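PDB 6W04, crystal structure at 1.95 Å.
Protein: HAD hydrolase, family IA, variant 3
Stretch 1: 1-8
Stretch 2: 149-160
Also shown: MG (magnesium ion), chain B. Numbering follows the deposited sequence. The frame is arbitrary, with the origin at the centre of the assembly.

Stretch 1, residues 1-8: MEAVLFDF
Stretch 2 149-160: IYLKASKKLGVS

A strand that includes Ala3 to Phe6 packs against a helix that begins earlier in the chain and runs on from Ile149. The two run obliquely antiparallel, with 138° between their N-to-C directions and a closest axis approach of 9.4 Å. In register, Leu5 CA lies 7.1 Å from Ala153 CA, and Glu2 CA lies 6.2 Å from Val159 CA. The contact buries 431 Å², both sides summed, and is mostly apolar, with one hydrogen bond near its outer end.

The strand alternates. Ala3 and Leu5 point CA-to-CB toward the helix; Val4 (chi1 178°, t) and Phe6 (chi1 -62°, m) point away. Backbone phi/psi is -162/164 at Ala3, -121/130 at Val4, -115/113 at Leu5 and -94/126 at Phe6.

Leu5 is the central residue of the contact. Its rotamer is mt (chi1 -45°, chi2 177°), which spreads the two methyls along the helix. Leu5 CD2 lies 4.1 Å from Ala153 CB and 3.9 Å from Leu157 CD1. Leu5 CD1 lies 4.0 Å from Tyr150 CD1, approaching the ring obliquely, and 3.9 Å from Tyr150 O. The small side chain of Ala153 points toward the strand and leaves room for the branched end of Leu5. Leu157, also mt (-65°, -176°), points toward the strand and reaches both Leu5 and Ala3; Leu157 CD1 is 3.9 Å from Ala3 CB.

Tyr150 starts sideways, but with chi1 -75° (m) and chi2 -56° its ring end comes nearer the strand. Tyr150 OH lies 3.7 Å from Asp7 CB and is hydrogen-bonded elsewhere in the structure, so the buried hydroxyl is satisfied. Asp7 has chi1 180° (t) and chi2 48°. Asp7 OD2 lies 2.1 Å from the magnesium MG, which also binds two waters and three atoms from elsewhere in the structure.

The helix is regular, with phi/psi near -65/-40 for residues 151-156. Its backbone bonds include Ala153 N to Ile149 O at 3.1 Å and Ser154 N to Tyr150 O at 2.9 Å. Ser154 has chi1 57° (p), which turns OG back toward the preceding turn: Ser154 OG is 3.2 Å from Tyr150 O and 3.0 Å from Leu151 O. Lys155 and Lys156 are exposed and make no contact with the strand.

Gly158 is the first residue to leave helical phi/psi, in a Schellman motif. Its phi/psi is 72/31, and positive phi favours glycine. Val159 N bonds to Ser154 O at 3.1 Å; Gly158 N makes a weak bond to Lys155 O at 3.1 Å. The chain then extends through Val159 (-123/166) and Ser160 (-86/131).

Val159, chi1 -62° (m), points toward the strand and sets Val159 CG2 3.7 Å from Ala3 CB. The short Ala3 side chain thus meets both Leu157 and Val159. Glu2 points CA-to-CB toward the other stretch, and chi1 -72° (m), chi2 -179° (t) and chi3 18° bring its carboxylate to Ser160 N. Glu2 OE1 accepts a nearly linear hydrogen bond from Ser160 N, 2.9 Å and 177°, and lies 3.5 Å from Val159 CB.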

# COMPACT_ATOMS: atom_id res chain seq x y z
N MET A 1 -20.56 -9.44 -0.25
CA MET A 1 -19.42 -8.55 -0.03
C MET A 1 -19.86 -7.29 0.71
O MET A 1 -20.78 -6.59 0.28
CB MET A 1 -18.76 -8.17 -1.35
CG MET A 1 -17.71 -7.09 -1.22
SD MET A 1 -16.85 -6.69 -2.75
CE MET A 1 -18.20 -6.20 -3.80
N GLU A 2 -19.21 -6.99 1.83
CA GLU A 2 -19.62 -5.87 2.66
C GLU A 2 -18.77 -4.63 2.46
O GLU A 2 -19.28 -3.52 2.66
CB GLU A 2 -19.61 -6.28 4.14
CG GLU A 2 -20.75 -7.24 4.51
CD GLU A 2 -20.77 -7.63 5.98
OE1 GLU A 2 -20.15 -6.93 6.80
OE2 GLU A 2 -21.42 -8.64 6.32
N ALA A 3 -17.51 -4.77 2.04
CA ALA A 3 -16.65 -3.62 1.87
C ALA A 3 -15.46 -3.99 1.00
O ALA A 3 -15.18 -5.17 0.77
CB ALA A 3 -16.15 -3.08 3.23
N VAL A 4 -14.79 -2.96 0.51
CA VAL A 4 -13.51 -3.07 -0.19
C VAL A 4 -12.48 -2.26 0.57
O VAL A 4 -12.72 -1.08 0.88
CB VAL A 4 -13.61 -2.57 -1.64
CG1 VAL A 4 -12.24 -2.66 -2.33
CG2 VAL A 4 -14.69 -3.31 -2.40
N LEU A 5 -11.33 -2.86 0.85
CA LEU A 5 -10.25 -2.16 1.55
C LEU A 5 -9.09 -2.05 0.58
O LEU A 5 -8.52 -3.07 0.18
CB LEU A 5 -9.86 -2.92 2.82
CG LEU A 5 -11.07 -3.40 3.65
CD1 LEU A 5 -10.63 -4.24 4.87
CD2 LEU A 5 -11.95 -2.20 4.05
N PHE A 6 -8.76 -0.82 0.17
CA PHE A 6 -7.65 -0.59 -0.75
C PHE A 6 -6.35 -0.27 -0.01
O PHE A 6 -6.29 0.72 0.75
CB PHE A 6 -7.91 0.58 -1.70
CG PHE A 6 -9.10 0.40 -2.62
CD1 PHE A 6 -8.94 -0.13 -3.89
CD2 PHE A 6 -10.35 0.88 -2.25
CE1 PHE A 6 -10.02 -0.25 -4.77
CE2 PHE A 6 -11.45 0.75 -3.11
CZ PHE A 6 -11.28 0.20 -4.37
N ASP A 7 -5.30 -1.02 -0.30
CA ASP A 7 -3.95 -0.53 -0.03
C ASP A 7 -3.66 0.65 -0.94
O ASP A 7 -4.29 0.80 -1.99
CB ASP A 7 -2.93 -1.64 -0.28
CG ASP A 7 -1.51 -1.20 -0.03
OD1 ASP A 7 -1.24 -0.59 1.03
OD2 ASP A 7 -0.65 -1.50 -0.88
N PHE A 8 -2.71 1.50 -0.56
CA PHE A 8 -2.45 2.68 -1.38
C PHE A 8 -1.16 2.55 -2.19
O PHE A 8 -1.23 2.42 -3.42
CB PHE A 8 -2.48 3.95 -0.55
CG PHE A 8 -2.56 5.19 -1.39
CD1 PHE A 8 -3.78 5.62 -1.89
CD2 PHE A 8 -1.41 5.86 -1.77
CE1 PHE A 8 -3.87 6.73 -2.71
CE2 PHE A 8 -1.48 6.98 -2.58
CZ PHE A 8 -2.71 7.41 -3.05
N ILE A 149 -3.96 -3.67 10.68
CA ILE A 149 -4.41 -2.55 9.85
C ILE A 149 -5.73 -2.86 9.15
O ILE A 149 -6.56 -1.96 8.95
CB ILE A 149 -3.31 -2.13 8.84
CG1 ILE A 149 -3.62 -0.76 8.26
CG2 ILE A 149 -3.14 -3.15 7.69
CD1 ILE A 149 -2.49 -0.23 7.38
N TYR A 150 -5.98 -4.12 8.78
CA TYR A 150 -7.22 -4.39 8.05
C TYR A 150 -8.40 -4.63 8.99
O TYR A 150 -9.54 -4.28 8.63
CB TYR A 150 -7.03 -5.57 7.08
CG TYR A 150 -6.24 -5.11 5.87
CD1 TYR A 150 -6.69 -4.04 5.11
CD2 TYR A 150 -5.02 -5.70 5.53
CE1 TYR A 150 -5.98 -3.57 4.02
CE2 TYR A 150 -4.28 -5.24 4.42
CZ TYR A 150 -4.76 -4.16 3.69
OH TYR A 150 -4.06 -3.67 2.59
N LEU A 151 -8.17 -5.20 10.17
CA LEU A 151 -9.21 -5.21 11.20
C LEU A 151 -9.62 -3.79 11.56
O LEU A 151 -10.81 -3.50 11.76
CB LEU A 151 -8.71 -5.93 12.45
CG LEU A 151 -8.29 -7.37 12.17
CD1 LEU A 151 -7.65 -7.99 13.40
CD2 LEU A 151 -9.51 -8.17 11.71
N LYS A 152 -8.64 -2.89 11.65
CA LYS A 152 -8.92 -1.50 11.96
C LYS A 152 -9.80 -0.87 10.88
O LYS A 152 -10.77 -0.16 11.19
CB LYS A 152 -7.59 -0.76 12.09
CG LYS A 152 -7.62 0.58 12.75
CD LYS A 152 -6.20 0.96 13.20
CE LYS A 152 -6.11 2.43 13.68
NZ LYS A 152 -6.83 2.67 14.97
N ALA A 153 -9.50 -1.15 9.61
CA ALA A 153 -10.29 -0.60 8.51
C ALA A 153 -11.70 -1.18 8.49
O ALA A 153 -12.68 -0.45 8.26
CB ALA A 153 -9.58 -0.87 7.18
N SER A 154 -11.84 -2.49 8.70
CA SER A 154 -13.18 -3.06 8.67
C SER A 154 -14.03 -2.54 9.82
O SER A 154 -15.22 -2.25 9.65
CB SER A 154 -13.11 -4.59 8.68
OG SER A 154 -12.40 -5.06 9.80
N LYS A 155 -13.43 -2.40 11.01
CA LYS A 155 -14.16 -1.87 12.15
C LYS A 155 -14.56 -0.41 11.91
O LYS A 155 -15.64 0.01 12.32
CB LYS A 155 -13.32 -1.99 13.42
CG LYS A 155 -13.95 -1.35 14.66
CD LYS A 155 -13.12 -1.65 15.90
CE LYS A 155 -13.44 -0.72 17.05
NZ LYS A 155 -12.53 -0.98 18.21
N LYS A 156 -13.70 0.36 11.23
CA LYS A 156 -14.05 1.74 10.91
C LYS A 156 -15.25 1.81 9.98
O LYS A 156 -16.10 2.70 10.11
CB LYS A 156 -12.84 2.44 10.28
CG LYS A 156 -12.87 3.96 10.36
CD LYS A 156 -12.68 4.44 11.78
CE LYS A 156 -12.55 5.95 11.84
NZ LYS A 156 -12.35 6.42 13.23
N LEU A 157 -15.36 0.87 9.04
CA LEU A 157 -16.51 0.86 8.15
C LEU A 157 -17.71 0.13 8.75
O LEU A 157 -18.79 0.13 8.13
CB LEU A 157 -16.13 0.22 6.81
CG LEU A 157 -15.11 1.00 5.98
CD1 LEU A 157 -14.88 0.31 4.64
CD2 LEU A 157 -15.57 2.44 5.79
N GLY A 158 -17.56 -0.47 9.92
CA GLY A 158 -18.67 -1.15 10.57
C GLY A 158 -19.08 -2.44 9.92
O GLY A 158 -20.26 -2.80 9.97
N VAL A 159 -18.13 -3.15 9.31
CA VAL A 159 -18.40 -4.35 8.52
C VAL A 159 -17.60 -5.51 9.09
O VAL A 159 -16.68 -5.33 9.89
CB VAL A 159 -18.08 -4.15 7.03
CG1 VAL A 159 -18.94 -3.04 6.43
CG2 VAL A 159 -16.58 -3.84 6.85
N SER A 160 -17.95 -6.72 8.68
CA SER A 160 -17.25 -7.92 9.10
C SER A 160 -16.07 -8.16 8.17
O SER A 160 -16.22 -8.13 6.94
CB SER A 160 -18.20 -9.13 9.09
OG SER A 160 -17.54 -10.27 8.58
MG MG B . 1.40 -1.51 -1.08
O HOH W 1 1.28 -3.10 0.34
O HOH W 2 3.52 -1.57 -1.68